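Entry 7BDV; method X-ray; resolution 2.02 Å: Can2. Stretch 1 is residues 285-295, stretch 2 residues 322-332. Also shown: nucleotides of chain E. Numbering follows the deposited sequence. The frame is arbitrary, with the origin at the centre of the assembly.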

# COMPACT_ATOMS: atom_id res chain seq x y z
N ASN A 285 14.44 0.58 -14.13
CA ASN A 285 14.52 -0.39 -13.00
C ASN A 285 13.30 -0.30 -12.08
O ASN A 285 13.39 -0.80 -10.98
CB ASN A 285 15.79 -0.16 -12.19
CG ASN A 285 17.01 -0.37 -13.05
OD1 ASN A 285 17.10 -1.40 -13.73
ND2 ASN A 285 17.90 0.61 -13.10
N LYS A 286 12.19 0.28 -12.54
CA LYS A 286 10.93 0.35 -11.76
C LYS A 286 9.85 -0.43 -12.49
O LYS A 286 9.73 -0.24 -13.74
CB LYS A 286 10.51 1.81 -11.61
CG LYS A 286 11.41 2.67 -10.74
CD LYS A 286 10.82 4.06 -10.59
CE LYS A 286 11.79 5.10 -10.07
NZ LYS A 286 12.62 5.64 -11.17
N LEU A 287 9.10 -1.27 -11.77
CA LEU A 287 8.00 -2.03 -12.38
C LEU A 287 6.80 -1.10 -12.55
O LEU A 287 6.43 -0.41 -11.60
CB LEU A 287 7.67 -3.26 -11.56
CG LEU A 287 6.77 -4.26 -12.26
CD1 LEU A 287 7.49 -4.90 -13.43
CD2 LEU A 287 6.31 -5.32 -11.29
N HIS A 288 6.26 -1.08 -13.76
CA HIS A 288 5.09 -0.29 -14.19
C HIS A 288 3.95 -1.28 -14.44
O HIS A 288 4.15 -2.23 -15.21
CB HIS A 288 5.44 0.52 -15.42
CG HIS A 288 6.38 1.65 -15.22
ND1 HIS A 288 7.71 1.45 -14.90
CD2 HIS A 288 6.23 2.99 -15.37
CE1 HIS A 288 8.32 2.62 -14.81
NE2 HIS A 288 7.42 3.59 -15.09
N VAL A 289 2.81 -1.07 -13.78
CA VAL A 289 1.59 -1.89 -13.93
C VAL A 289 0.47 -0.99 -14.46
O VAL A 289 0.20 0.07 -13.83
CB VAL A 289 1.25 -2.56 -12.58
CG1 VAL A 289 -0.00 -3.41 -12.63
CG2 VAL A 289 2.44 -3.37 -12.05
N ILE A 290 -0.16 -1.37 -15.57
CA ILE A 290 -1.40 -0.71 -16.09
C ILE A 290 -2.59 -1.65 -15.88
O ILE A 290 -2.48 -2.84 -16.25
CB ILE A 290 -1.25 -0.32 -17.57
CG1 ILE A 290 -0.01 0.53 -17.80
CG2 ILE A 290 -2.51 0.36 -18.09
CD1 ILE A 290 0.39 0.63 -19.22
N GLU A 291 -3.63 -1.16 -15.22
CA GLU A 291 -5.00 -1.73 -15.20
C GLU A 291 -5.82 -1.08 -16.33
O GLU A 291 -6.02 0.16 -16.30
CB GLU A 291 -5.62 -1.50 -13.82
CG GLU A 291 -6.99 -2.13 -13.64
CD GLU A 291 -7.00 -3.65 -13.46
OE1 GLU A 291 -5.90 -4.26 -13.38
OE2 GLU A 291 -8.11 -4.20 -13.36
N CYS A 292 -6.20 -1.85 -17.35
CA CYS A 292 -6.99 -1.35 -18.52
C CYS A 292 -8.14 -2.29 -18.89
O CYS A 292 -8.84 -1.98 -19.87
CB CYS A 292 -6.08 -1.10 -19.72
SG CYS A 292 -4.90 -2.45 -19.97
N LYS A 293 -8.36 -3.37 -18.13
CA LYS A 293 -9.54 -4.27 -18.25
C LYS A 293 -10.82 -3.52 -17.84
O LYS A 293 -10.83 -2.93 -16.77
CB LYS A 293 -9.37 -5.53 -17.40
CG LYS A 293 -8.79 -6.72 -18.15
N THR A 294 -11.85 -3.57 -18.69
CA THR A 294 -13.25 -3.13 -18.41
C THR A 294 -14.12 -4.39 -18.34
O THR A 294 -14.40 -4.92 -19.44
CB THR A 294 -13.80 -2.20 -19.51
OG1 THR A 294 -12.82 -1.25 -19.93
CG2 THR A 294 -15.02 -1.42 -19.09
N ARG A 295 -14.43 -4.91 -17.14
CA ARG A 295 -15.27 -6.15 -17.01
C ARG A 295 -16.18 -6.14 -15.77
O ARG A 295 -16.89 -7.13 -15.61
CB ARG A 295 -14.38 -7.41 -17.01
CG ARG A 295 -13.48 -7.48 -18.24
CD ARG A 295 -12.90 -8.82 -18.55
NE ARG A 295 -11.76 -8.64 -19.44
CZ ARG A 295 -10.71 -9.46 -19.54
NH1 ARG A 295 -10.66 -10.58 -18.83
NH2 ARG A 295 -9.72 -9.16 -20.37
N ILE A 322 7.37 -0.10 -2.94
CA ILE A 322 6.99 1.33 -2.70
C ILE A 322 7.41 2.17 -3.90
O ILE A 322 6.74 3.18 -4.15
CB ILE A 322 7.54 1.85 -1.35
CG1 ILE A 322 7.00 3.26 -1.05
CG2 ILE A 322 9.07 1.79 -1.28
CD1 ILE A 322 7.26 3.80 0.35
N LYS A 323 8.44 1.76 -4.66
CA LYS A 323 8.93 2.50 -5.84
C LYS A 323 8.24 2.02 -7.13
O LYS A 323 8.54 2.58 -8.22
CB LYS A 323 10.45 2.36 -5.99
CG LYS A 323 11.26 2.85 -4.80
CD LYS A 323 10.97 4.27 -4.39
CE LYS A 323 11.98 4.80 -3.40
NZ LYS A 323 12.24 6.24 -3.62
N GLY A 324 7.41 0.98 -7.05
CA GLY A 324 6.59 0.50 -8.18
C GLY A 324 5.55 1.54 -8.58
O GLY A 324 5.20 2.37 -7.73
N LYS A 325 5.13 1.54 -9.84
CA LYS A 325 4.26 2.59 -10.43
C LYS A 325 3.05 1.93 -11.06
O LYS A 325 3.21 0.93 -11.77
CB LYS A 325 5.06 3.42 -11.43
CG LYS A 325 6.09 4.33 -10.79
CD LYS A 325 7.09 4.90 -11.71
CE LYS A 325 6.51 6.00 -12.58
NZ LYS A 325 7.52 6.38 -13.60
N SER A 326 1.86 2.48 -10.80
CA SER A 326 0.56 1.91 -11.21
C SER A 326 -0.22 2.97 -11.98
O SER A 326 -0.16 4.16 -11.67
CB SER A 326 -0.18 1.38 -10.03
OG SER A 326 -0.40 2.42 -9.08
N MSE A 327 -0.92 2.55 -13.03
CA MSE A 327 -1.78 3.45 -13.79
C MSE A 327 -3.12 2.77 -14.01
O MSE A 327 -3.18 1.55 -14.20
CB MSE A 327 -1.18 3.79 -15.15
CG MSE A 327 -2.19 4.43 -16.09
SE MSE A 327 -1.36 5.03 -17.71
CE MSE A 327 -0.86 6.90 -17.36
N PHE A 328 -4.18 3.58 -13.98
CA PHE A 328 -5.52 3.10 -14.30
C PHE A 328 -5.96 3.80 -15.58
O PHE A 328 -6.12 5.04 -15.60
CB PHE A 328 -6.45 3.31 -13.11
CG PHE A 328 -7.88 2.89 -13.32
CD1 PHE A 328 -8.20 1.84 -14.17
CD2 PHE A 328 -8.92 3.50 -12.63
CE1 PHE A 328 -9.50 1.44 -14.36
CE2 PHE A 328 -10.23 3.08 -12.81
CZ PHE A 328 -10.52 2.06 -13.67
N ALA A 329 -6.09 3.04 -16.66
CA ALA A 329 -6.46 3.52 -18.01
C ALA A 329 -7.87 3.02 -18.34
O ALA A 329 -8.14 1.83 -18.11
CB ALA A 329 -5.44 3.04 -19.03
N SER A 330 -8.72 3.91 -18.85
CA SER A 330 -10.15 3.67 -19.16
C SER A 330 -10.53 4.40 -20.45
O SER A 330 -10.01 5.52 -20.69
CB SER A 330 -11.00 4.14 -18.01
OG SER A 330 -12.36 3.87 -18.21
N TYR A 331 -11.42 3.84 -21.27
CA TYR A 331 -12.04 4.54 -22.42
C TYR A 331 -13.30 5.27 -21.94
O TYR A 331 -13.73 6.17 -22.68
CB TYR A 331 -12.34 3.59 -23.60
CG TYR A 331 -13.42 2.57 -23.38
CD1 TYR A 331 -14.75 2.88 -23.64
CD2 TYR A 331 -13.13 1.28 -22.96
CE1 TYR A 331 -15.76 1.97 -23.40
CE2 TYR A 331 -14.13 0.35 -22.73
CZ TYR A 331 -15.45 0.70 -22.96
OH TYR A 331 -16.45 -0.20 -22.74
N TYR A 332 -13.84 4.92 -20.77
CA TYR A 332 -15.09 5.50 -20.21
C TYR A 332 -14.72 6.56 -19.16
O TYR A 332 -13.79 6.37 -18.38
CB TYR A 332 -15.97 4.41 -19.59
P A E 1 13.78 -0.38 3.61
OP1 A E 1 13.99 -1.77 3.03
OP2 A E 1 12.37 0.09 3.30
O5' A E 1 14.85 0.62 2.99
C5' A E 1 14.91 0.69 1.57
C4' A E 1 15.72 1.90 1.22
O4' A E 1 16.13 1.79 -0.15
C3' A E 1 14.96 3.23 1.30
O3' A E 1 15.91 4.26 1.38
C2' A E 1 14.40 3.35 -0.11
O2' A E 1 14.10 4.69 -0.41
C1' A E 1 15.63 2.88 -0.88
N9 A E 1 15.46 2.42 -2.22
C8 A E 1 16.33 2.67 -3.24
N7 A E 1 15.99 2.11 -4.37
C5 A E 1 14.84 1.42 -4.06
C6 A E 1 14.00 0.60 -4.83
N6 A E 1 14.20 0.33 -6.11
N1 A E 1 12.95 0.04 -4.20
C2 A E 1 12.75 0.31 -2.92
N3 A E 1 13.43 1.07 -2.11
C4 A E 1 14.50 1.59 -2.73
O HOH W 1 -10.58 0.36 -17.62
O HOH W 2 -12.41 1.35 -19.86

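The strongest link between the two stretches is a ladder of five backbone hydrogen bonds. It joins strand 286-291 to strand 325-329, which run parallel, with 17° between their directions. Lys 325 N donates to Leu 287 O at 2.9 Å, and Val 289 N donates to Lys 325 O at 2.9 Å. Met 327 N then donates to Val 289 O at 2.8 Å, and Glu 291 N to Met 327 O at 2.9 Å. Ala 329 N closes the ladder on Glu 291 O at 2.9 Å. Donor and acceptor thus alternate between the strands. Leu 287, Val 289 and Glu 291 use their peptide groups on one side, Lys 325, Met 327 and Ala 329 on the other. This is the usual parallel pattern, in which a residue bonds to two partners that flank its opposite number.

The intervening residues add CA-H...O contacts. Ser 326 CA lies 3.2 Å from Val 289 O, and Ile 290 CA lies 3.4 Å from Met 327 O. These carbonyls therefore each meet both an amide and a CA hydrogen.

One side-chain hydrogen bond crosses the pair. Lys 325 NZ donates to His 288 NE2 at 3.2 Å. The other ring nitrogen, His 288 ND1, donates to Lys 286 O at 2.9 Å, so the ring is held at both nitrogens. Lys 325 CB lies over one face of the same ring. Lys 325 has more area covered by the other stretch than any other residue here.

Waters extend the contact beyond the strands. Water 1 donates to Ala 329 O at 2.9 Å and, weakly, to Lys 293 O at 3.4 Å. Water 2 donates to Thr 294 OG1 at 2.6 Å and accepts from Tyr 331 N at 3.0 Å.

Side chains alternate between the sheet faces. His 288, Ile 290, Lys 325 and Met 327 share one face; Val 289, Glu 291, Ser 326 and Phe 328 share the other. On the first, Ile 290 CG1 meets Met 327 CB at 4.4 Å. Ile 290 CG2 packs against Ala 329 CB at 4.1 Å. On the second, Glu 291 CG lies 4.2 Å from Phe 328 CD1. Glu 291 O sits at the edge of that ring, 3.5 Å from Phe 328 CD1. Near the start of the pair, the aliphatic parts of two lysines meet, with Lys 286 CD 4.0 Å from Lys 325 CD.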